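Local coordinates for metal-independent carbonic anhydrase (Nostoc sp. PCC 7120 = FACHB-418, PDB 7C5W), which catalyses the hydration of carbon dioxide to bicarbonate without a metal cofactor, working as a homotetramer built as a dimer of dimers, at residues A[22-33]-A[126-135]; A[149-157]-A[167-175]. All coordinates share one frame; numbering follows the deposited sequence.

Contact 1 of 2, residues A[22-33]-A[126-135]; sequences RAITESEVLAAQ and IFITGNTATT
With chi1 at 172°, V29 places CG1 opposite its backbone N and directs it at T135, while CG2, beside that N, meets A133; I24, extended beyond CG1, carries CD1 to N131 and T132. These residues seat the start of helix 26-50 on the hairpin of strands 116-128 and 132-143, a helix-on-sheet layer consistent with the NTF2-like alpha+beta fold. The axes of helix 26-33 and strand 132-135 pass 9.7 Å apart.

V29 CG2 lies 3.5 Å from A133 CB. V29 and T135 run antiparallel alongside one another, and V29 CG1 is 3.3 Å from T135 CG2, tighter than ordinary van der Waals contact. I24 CD1 rests 3.2 Å from N131 O and also reaches A133 CB at longer range. On the other strand, I128 turns CG2 toward I24 O and CD1 toward E26 N, under the first turn of the helix. The L30 and I126 side chains cross at about a right angle, CD2 of the one touching CD1 of the other.

Ahead of the helix, I24 N donates to G130 O over 3.0 Å with an N-H...O angle of 158°, joining the incoming loop to the hairpin bend. G130 has a positive phi, at which a beta carbon would collide with T129 O, a conformation suited to glycine. The helix start is closed by a capping box: T25 OG1 accepts from E28 N at 3.2 Å, and E28 OE1 accepts from T25 N.

R22 and N131 lie alongside each other, with guanidinium and amide planes 5° apart and R22 CB against N131 ND2; R22 NH2 makes its salt bridge with D161. Strand 126-128 continues the sheet into the second subunit through a parallel ladder. Q33 uses OE1 for N123, whereas its NE2 donates a weak hydrogen bond, 3.0 Å long, to T135 OG1.

Contact 2 of 2, residues A[149-157]-A[167-175]; sequences TTVDKTWQF and IITHHSSLP
Two partners grip S172 OG: K153 NZ at 2.9 Å and the hydroxyl of T79, an experimentally established hydrogencarbonate-binding residue. K153 reaches it by folding its chain at chi3 and chi4 (-65° and -75°), which brings NZ back over the neighbouring strand. K153 CD lies 3.3 Å above the plane of the W155 ring, toward its rim, and F157 CZ approaches the opposite face, likewise near the rim. W155 in turn directs its edge at the face of H170, an edge-to-face pair with centroids 4.2 Å apart and planes at 56°, and NE1 sits over the centre of that imidazole. I167 CG1 packs 3.5 Å from F157 CE1.

Strands 148-159 and 165-173 form an antiparallel beta hairpin in the mixed sheet. T154 and H171 are a hydrogen-bonded pair, with T154 N to H171 O at 2.8 Å; D152 pairs likewise with S173. At the far end I168 and T169 both face Q156, a classic beta bulge: T169 O accepts from Q156 N, while Q156 O receives I168 N at 3.1 Å.

The face carrying T154, Q156, H171 and S173 meets the third subunit. H171 ND1 and NE2 are hydrogen-bonded to T154 OG1 and S173 OG of that subunit, and Q156 NE2 to its T134 OG1; within the chain Q156 NE2 also makes a weak 2.8 Å hydrogen bond to T169 OG1.

In the fold
Entering from the N terminus, the chain passes through 22-33 into helix 26-50 and returns at 126-135 after 92 intervening residues, so contact 1 closes a long loop that includes helices 52-66 and 91-99. It ties helix 26-50 and its lead-in to strands 116-128 and 132-143. Contact 2 closes a short loop of nine residues and joins 148-159 to 165-173 in the same sheet. The two are in series, neither nested nor crossed. They meet where strands 132-143 and 148-159 lie side by side: A133 O is 2.8 Å from F157 N, and T135 N is 2.9 Å from W155 O, both probable hydrogen bonds. Both contacts also touch the third subunit.

Contact 1 of 2, residues A[22-33]-A[126-135]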
loop_
_atom_site.group_PDB
_atom_site.type_symbol
_atom_site.label_atom_id
_atom_site.label_comp_id
_atom_site.label_asym_id
_atom_site.label_seq_id
_atom_site.Cartn_x
_atom_site.Cartn_y
_atom_site.Cartn_z
ATOM N N ARG A 22 -6.831 6.000 -4.482
ATOM C CA ARG A 22 -6.295 6.141 -3.107
ATOM C C ARG A 22 -4.797 6.469 -3.129
ATOM O O ARG A 22 -4.228 6.707 -2.052
ATOM C CB ARG A 22 -6.494 4.833 -2.352
ATOM C CG ARG A 22 -7.946 4.402 -2.303
ATOM C CD ARG A 22 -8.184 3.579 -1.070
ATOM N NE ARG A 22 -9.208 4.186 -0.247
ATOM C CZ ARG A 22 -9.042 4.554 1.007
ATOM N NH1 ARG A 22 -7.889 4.389 1.627
ATOM N NH2 ARG A 22 -10.058 5.070 1.651
ATOM N N ALA A 23 -4.179 6.453 -4.305
ATOM C CA ALA A 23 -2.745 6.757 -4.482
ATOM C C ALA A 23 -2.543 8.266 -4.341
ATOM O O ALA A 23 -3.457 9.012 -4.675
ATOM C CB ALA A 23 -2.266 6.260 -5.830
ATOM N N ILE A 24 -1.365 8.677 -3.883
ATOM C CA ILE A 24 -0.928 10.097 -3.841
ATOM C C ILE A 24 -0.121 10.391 -5.110
ATOM O O ILE A 24 0.704 9.539 -5.507
ATOM C CB ILE A 24 -0.117 10.360 -2.552
ATOM C CG1 ILE A 24 -0.967 10.140 -1.298
ATOM C CG2 ILE A 24 0.504 11.749 -2.578
ATOM C CD1 ILE A 24 -0.186 10.112 -0.001
ATOM N N THR A 25 -0.342 11.560 -5.709
ATOM C CA THR A 25 0.465 12.120 -6.827
ATOM C C THR A 25 1.496 13.096 -6.261
ATOM O O THR A 25 1.282 13.604 -5.144
ATOM C CB THR A 25 -0.405 12.886 -7.833
ATOM O OG1 THR A 25 -0.802 14.091 -7.173
ATOM C CG2 THR A 25 -1.613 12.101 -8.301
ATOM N N GLU A 26 2.542 13.366 -7.036
ATOM C CA GLU A 26 3.601 14.351 -6.713
ATOM C C GLU A 26 2.956 15.695 -6.357
ATOM O O GLU A 26 3.377 16.295 -5.354
ATOM C CB GLU A 26 4.569 14.476 -7.889
ATOM C CG GLU A 26 5.731 15.409 -7.611
ATOM C CD GLU A 26 6.833 15.349 -8.652
ATOM O OE1 GLU A 26 7.974 15.765 -8.325
ATOM O OE2 GLU A 26 6.549 14.871 -9.783
ATOM N N SER A 27 1.980 16.149 -7.147
ATOM C CA SER A 27 1.372 17.499 -7.024
ATOM C C SER A 27 0.590 17.604 -5.703
ATOM O O SER A 27 0.657 18.669 -5.066
ATOM C CB SER A 27 0.520 17.839 -8.229
ATOM O OG SER A 27 -0.726 17.164 -8.177
ATOM N N GLU A 28 -0.118 16.545 -5.308
ATOM C CA GLU A 28 -0.790 16.427 -3.987
ATOM C C GLU A 28 0.228 16.583 -2.846
ATOM O O GLU A 28 -0.110 17.230 -1.839
ATOM C CB GLU A 28 -1.493 15.075 -3.866
ATOM C CG GLU A 28 -2.832 15.007 -4.580
ATOM C CD GLU A 28 -3.479 13.629 -4.542
ATOM O OE1 GLU A 28 -2.742 12.628 -4.466
ATOM O OE2 GLU A 28 -4.715 13.552 -4.585
ATOM N N VAL A 29 1.422 16.000 -2.976
ATOM C CA VAL A 29 2.476 16.064 -1.924
ATOM C C VAL A 29 2.966 17.511 -1.815
ATOM O O VAL A 29 3.052 18.024 -0.683
ATOM C CB VAL A 29 3.648 15.107 -2.209
ATOM C CG1 VAL A 29 4.792 15.324 -1.232
ATOM C CG2 VAL A 29 3.207 13.656 -2.193
ATOM N N LEU A 30 3.294 18.139 -2.946
ATOM C CA LEU A 30 3.831 19.524 -2.972
ATOM C C LEU A 30 2.771 20.465 -2.387
ATOM O O LEU A 30 3.129 21.332 -1.567
ATOM C CB LEU A 30 4.221 19.906 -4.403
ATOM C CG LEU A 30 5.352 19.073 -5.010
ATOM C CD1 LEU A 30 5.763 19.625 -6.374
ATOM C CD2 LEU A 30 6.556 19.009 -4.078
ATOM N N ALA A 31 1.509 20.262 -2.758
ATOM C CA ALA A 31 0.359 21.041 -2.249
ATOM C C ALA A 31 0.280 20.916 -0.720
ATOM O O ALA A 31 0.232 21.965 -0.060
ATOM C CB ALA A 31 -0.921 20.589 -2.912
ATOM N N ALA A 32 0.287 19.693 -0.178
ATOM C CA ALA A 32 0.204 19.428 1.278
ATOM C C ALA A 32 1.402 20.060 2.011
ATOM O O ALA A 32 1.186 20.620 3.094
ATOM C CB ALA A 32 0.092 17.947 1.538
ATOM N N GLN A 33 2.614 19.987 1.448
ATOM C CA GLN A 33 3.815 20.670 2.000
ATOM C C GLN A 33 3.506 22.167 2.137
ATOM O O GLN A 33 3.717 22.708 3.235
ATOM C CB GLN A 33 5.057 20.463 1.125
ATOM C CG GLN A 33 5.643 19.054 1.163
ATOM C CD GLN A 33 7.003 19.009 0.507
ATOM O OE1 GLN A 33 7.191 19.497 -0.609
ATOM N NE2 GLN A 33 7.985 18.468 1.213
ATOM N N ILE A 126 11.664 12.527 -2.690
ATOM C CA ILE A 126 10.242 12.162 -2.429
ATOM C C ILE A 126 10.093 10.661 -2.688
ATOM O O ILE A 126 10.610 10.180 -3.711
ATOM C CB ILE A 126 9.299 13.002 -3.315
ATOM C CG1 ILE A 126 9.501 14.498 -3.084
ATOM C CG2 ILE A 126 7.842 12.593 -3.135
ATOM C CD1 ILE A 126 8.579 15.371 -3.906
ATOM N N PHE A 127 9.417 9.941 -1.796
ATOM C CA PHE A 127 9.113 8.498 -1.982
ATOM C C PHE A 127 7.601 8.322 -1.832
ATOM O O PHE A 127 7.050 8.538 -0.746
ATOM C CB PHE A 127 9.974 7.645 -1.046
ATOM C CG PHE A 127 10.164 6.214 -1.480
ATOM C CD1 PHE A 127 9.077 5.363 -1.625
ATOM C CD2 PHE A 127 11.431 5.703 -1.709
ATOM C CE1 PHE A 127 9.259 4.036 -1.984
ATOM C CE2 PHE A 127 11.609 4.383 -2.092
ATOM C CZ PHE A 127 10.526 3.549 -2.227
ATOM N N ILE A 128 6.933 8.013 -2.940
ATOM C CA ILE A 128 5.491 7.658 -2.951
ATOM C C ILE A 128 5.396 6.137 -2.932
ATOM O O ILE A 128 5.812 5.505 -3.921
ATOM C CB ILE A 128 4.788 8.294 -4.159
ATOM C CG1 ILE A 128 4.939 9.815 -4.142
ATOM C CG2 ILE A 128 3.331 7.870 -4.230
ATOM C CD1 ILE A 128 4.405 10.482 -5.387
ATOM N N THR A 129 4.905 5.598 -1.817
ATOM C CA THR A 129 4.729 4.148 -1.542
ATOM C C THR A 129 3.276 3.744 -1.772
ATOM O O THR A 129 2.856 2.749 -1.167
ATOM C CB THR A 129 5.065 3.828 -0.082
ATOM O OG1 THR A 129 4.092 4.488 0.729
ATOM C CG2 THR A 129 6.442 4.290 0.326
ATOM N N GLY A 130 2.535 4.523 -2.565
ATOM C CA GLY A 130 1.127 4.253 -2.926
ATOM C C GLY A 130 0.151 5.122 -2.149
ATOM O O GLY A 130 -0.102 6.271 -2.560
ATOM N N ASN A 131 -0.375 4.591 -1.049
ATOM C CA ASN A 131 -1.351 5.291 -0.181
ATOM C C ASN A 131 -0.658 6.400 0.630
ATOM O O ASN A 131 -1.363 7.319 1.119
ATOM C CB ASN A 131 -2.039 4.294 0.742
ATOM C CG ASN A 131 -3.467 4.700 0.999
ATOM O OD1 ASN A 131 -3.780 5.190 2.083
ATOM N ND2 ASN A 131 -4.316 4.534 -0.008
ATOM N N THR A 132 0.660 6.307 0.816
ATOM C CA THR A 132 1.453 7.293 1.589
ATOM C C THR A 132 2.563 7.847 0.703
ATOM O O THR A 132 2.805 7.293 -0.384
ATOM C CB THR A 132 2.023 6.700 2.884
ATOM O OG1 THR A 132 3.164 5.912 2.555
ATOM C CG2 THR A 132 1.021 5.865 3.646
ATOM N N ALA A 133 3.187 8.923 1.167
ATOM C CA ALA A 133 4.285 9.637 0.488
ATOM C C ALA A 133 5.158 10.303 1.556
ATOM O O ALA A 133 4.607 10.987 2.440
ATOM C CB ALA A 133 3.714 10.632 -0.494
ATOM N N THR A 134 6.466 10.056 1.502
ATOM C CA THR A 134 7.472 10.633 2.423
ATOM C C THR A 134 8.266 11.682 1.645
ATOM O O THR A 134 8.566 11.428 0.472
ATOM C CB THR A 134 8.326 9.515 3.026
ATOM O OG1 THR A 134 7.432 8.512 3.495
ATOM C CG2 THR A 134 9.199 9.972 4.171
ATOM N N THR A 135 8.535 12.837 2.258
ATOM C CA THR A 135 9.443 13.885 1.722
ATOM C C THR A 135 10.570 14.090 2.732
ATOM O O THR A 135 10.307 13.956 3.937
ATOM C CB THR A 135 8.715 15.205 1.438
ATOM O OG1 THR A 135 8.364 15.842 2.673
ATOM C CG2 THR A 135 7.485 15.011 0.577
#

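Contact 2 of 2, residues A[149-157]-A[167-175]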
loop_
_atom_site.group_PDB
_atom_site.type_symbol
_atom_site.label_atom_id
_atom_site.label_comp_id
_atom_site.label_asym_id
_atom_site.label_seq_id
_atom_site.Cartn_x
_atom_site.Cartn_y
_atom_site.Cartn_z
ATOM N N THR A 149 15.327 30.614 9.880
ATOM C CA THR A 149 15.569 29.329 10.582
ATOM C C THR A 149 15.460 28.202 9.555
ATOM O O THR A 149 14.366 28.006 9.002
ATOM C CB THR A 149 14.571 29.116 11.726
ATOM O OG1 THR A 149 14.665 30.216 12.632
ATOM C CG2 THR A 149 14.812 27.820 12.467
ATOM N N THR A 150 16.569 27.520 9.289
ATOM C CA THR A 150 16.644 26.354 8.378
ATOM C C THR A 150 16.541 25.081 9.226
ATOM O O THR A 150 17.289 24.966 10.213
ATOM C CB THR A 150 17.901 26.442 7.501
ATOM O OG1 THR A 150 17.739 27.585 6.662
ATOM C CG2 THR A 150 18.120 25.231 6.623
ATOM N N VAL A 151 15.627 24.177 8.859
ATOM C CA VAL A 151 15.483 22.837 9.497
ATOM C C VAL A 151 15.678 21.749 8.436
ATOM O O VAL A 151 15.390 22.006 7.245
ATOM C CB VAL A 151 14.109 22.704 10.185
ATOM C CG1 VAL A 151 13.973 23.664 11.358
ATOM C CG2 VAL A 151 12.962 22.894 9.207
ATOM N N ASP A 152 16.152 20.584 8.866
ATOM C CA ASP A 152 16.092 19.313 8.103
ATOM C C ASP A 152 14.773 18.623 8.460
ATOM O O ASP A 152 14.626 18.271 9.649
ATOM C CB ASP A 152 17.275 18.418 8.464
ATOM C CG ASP A 152 18.629 19.103 8.349
ATOM O OD1 ASP A 152 18.787 19.950 7.436
ATOM O OD2 ASP A 152 19.525 18.750 9.149
ATOM N N LYS A 153 13.856 18.445 7.494
ATOM C CA LYS A 153 12.472 17.977 7.769
ATOM C C LYS A 153 12.098 16.740 6.946
ATOM O O LYS A 153 12.210 16.784 5.695
ATOM C CB LYS A 153 11.438 19.063 7.474
ATOM C CG LYS A 153 10.093 18.822 8.155
ATOM C CD LYS A 153 9.126 19.947 7.996
ATOM C CE LYS A 153 9.572 21.226 8.673
ATOM N NZ LYS A 153 9.407 21.154 10.144
ATOM N N THR A 154 11.580 15.717 7.639
ATOM C CA THR A 154 10.896 14.539 7.050
ATOM C C THR A 154 9.399 14.601 7.367
ATOM O O THR A 154 9.076 14.716 8.547
ATOM C CB THR A 154 11.496 13.235 7.579
ATOM O OG1 THR A 154 12.869 13.269 7.208
ATOM C CG2 THR A 154 10.816 12.003 7.026
ATOM N N TRP A 155 8.540 14.547 6.343
ATOM C CA TRP A 155 7.063 14.374 6.458
ATOM C C TRP A 155 6.650 13.016 5.879
ATOM O O TRP A 155 7.275 12.575 4.891
ATOM C CB TRP A 155 6.314 15.463 5.695
ATOM C CG TRP A 155 6.082 16.737 6.437
ATOM C CD1 TRP A 155 5.504 16.891 7.661
ATOM C CD2 TRP A 155 6.352 18.058 5.946
ATOM N NE1 TRP A 155 5.420 18.220 7.973
ATOM C CE2 TRP A 155 5.933 18.958 6.945
ATOM C CE3 TRP A 155 6.905 18.563 4.764
ATOM C CZ2 TRP A 155 6.066 20.338 6.802
ATOM C CZ3 TRP A 155 7.028 19.927 4.622
ATOM C CH2 TRP A 155 6.614 20.800 5.629
ATOM N N GLN A 156 5.605 12.401 6.428
ATOM C CA GLN A 156 4.887 11.293 5.745
ATOM C C GLN A 156 3.402 11.652 5.689
ATOM O O GLN A 156 2.838 11.947 6.736
ATOM C CB GLN A 156 5.108 9.956 6.448
ATOM C CG GLN A 156 4.585 8.765 5.652
ATOM C CD GLN A 156 4.782 7.453 6.375
ATOM O OE1 GLN A 156 4.442 6.385 5.875
ATOM N NE2 GLN A 156 5.325 7.515 7.572
ATOM N N PHE A 157 2.826 11.668 4.491
ATOM C CA PHE A 157 1.397 11.957 4.248
ATOM C C PHE A 157 0.655 10.650 3.975
ATOM O O PHE A 157 1.150 9.828 3.182
ATOM C CB PHE A 157 1.254 12.933 3.083
ATOM C CG PHE A 157 1.908 14.265 3.346
ATOM C CD1 PHE A 157 1.248 15.247 4.072
ATOM C CD2 PHE A 157 3.199 14.516 2.903
ATOM C CE1 PHE A 157 1.861 16.466 4.325
ATOM C CE2 PHE A 157 3.803 15.738 3.151
ATOM C CZ PHE A 157 3.136 16.706 3.865
ATOM N N ILE A 167 -0.692 14.299 7.781
ATOM C CA ILE A 167 0.644 14.035 8.384
ATOM C C ILE A 167 0.494 12.975 9.480
ATOM O O ILE A 167 -0.233 13.214 10.467
ATOM C CB ILE A 167 1.260 15.339 8.923
ATOM C CG1 ILE A 167 1.511 16.347 7.796
ATOM C CG2 ILE A 167 2.514 15.052 9.725
ATOM C CD1 ILE A 167 1.625 17.778 8.274
ATOM N N ILE A 168 1.171 11.842 9.297
ATOM C CA ILE A 168 1.274 10.736 10.290
ATOM C C ILE A 168 2.719 10.650 10.787
ATOM O O ILE A 168 2.953 9.962 11.804
ATOM C CB ILE A 168 0.799 9.414 9.660
ATOM C CG1 ILE A 168 1.627 9.044 8.423
ATOM C CG2 ILE A 168 -0.688 9.497 9.352
ATOM C CD1 ILE A 168 1.425 7.620 7.935
ATOM N N THR A 169 3.649 11.323 10.102
ATOM C CA THR A 169 5.085 11.387 10.479
ATOM C C THR A 169 5.626 12.793 10.193
ATOM O O THR A 169 5.413 13.291 9.084
ATOM C CB THR A 169 5.929 10.332 9.752
ATOM O OG1 THR A 169 5.340 9.038 9.885
ATOM C CG2 THR A 169 7.343 10.277 10.287
ATOM N N HIS A 170 6.331 13.371 11.166
ATOM C CA HIS A 170 6.902 14.736 11.136
ATOM C C HIS A 170 8.144 14.764 12.030
ATOM O O HIS A 170 7.998 14.886 13.247
ATOM C CB HIS A 170 5.844 15.747 11.588
ATOM C CG HIS A 170 6.206 17.169 11.325
ATOM N ND1 HIS A 170 7.503 17.560 11.058
ATOM C CD2 HIS A 170 5.456 18.290 11.310
ATOM C CE1 HIS A 170 7.537 18.863 10.882
ATOM N NE2 HIS A 170 6.299 19.338 11.039
ATOM N N HIS A 171 9.324 14.609 11.437
ATOM C CA HIS A 171 10.628 14.695 12.134
ATOM C C HIS A 171 11.345 15.945 11.623
ATOM O O HIS A 171 11.658 15.989 10.422
ATOM C CB HIS A 171 11.412 13.398 11.918
ATOM C CG HIS A 171 12.643 13.251 12.747
ATOM N ND1 HIS A 171 13.051 12.028 13.234
ATOM C CD2 HIS A 171 13.575 14.146 13.142
ATOM C CE1 HIS A 171 14.185 12.176 13.893
ATOM N NE2 HIS A 171 14.523 13.470 13.858
ATOM N N SER A 172 11.561 16.924 12.506
ATOM C CA SER A 172 12.253 18.209 12.224
ATOM C C SER A 172 13.471 18.330 13.146
ATOM O O SER A 172 13.321 18.055 14.345
ATOM C CB SER A 172 11.303 19.364 12.401
ATOM O OG SER A 172 11.748 20.505 11.687
ATOM N N SER A 173 14.628 18.706 12.600
ATOM C CA SER A 173 15.907 18.839 13.340
ATOM C C SER A 173 16.712 20.045 12.827
ATOM O O SER A 173 16.759 20.287 11.580
ATOM C CB SER A 173 16.713 17.565 13.256
ATOM O OG SER A 173 17.038 17.243 11.906
ATOM N N LEU A 174 17.345 20.766 13.756
ATOM C CA LEU A 174 18.328 21.825 13.425
ATOM C C LEU A 174 19.523 21.160 12.751
ATOM O O LEU A 174 19.948 20.086 13.167
ATOM C CB LEU A 174 18.739 22.566 14.701
ATOM C CG LEU A 174 17.637 23.397 15.358
ATOM C CD1 LEU A 174 18.123 23.975 16.678
ATOM C CD2 LEU A 174 17.152 24.500 14.428
ATOM N N PRO A 175 20.077 21.761 11.676
ATOM C CA PRO A 175 21.264 21.206 11.028
ATOM C C PRO A 175 22.399 21.005 12.045
ATOM O O PRO A 175 22.669 21.916 12.806
ATOM C CB PRO A 175 21.607 22.265 9.964
ATOM C CG PRO A 175 20.278 22.961 9.685
ATOM C CD PRO A 175 19.576 22.980 11.023
#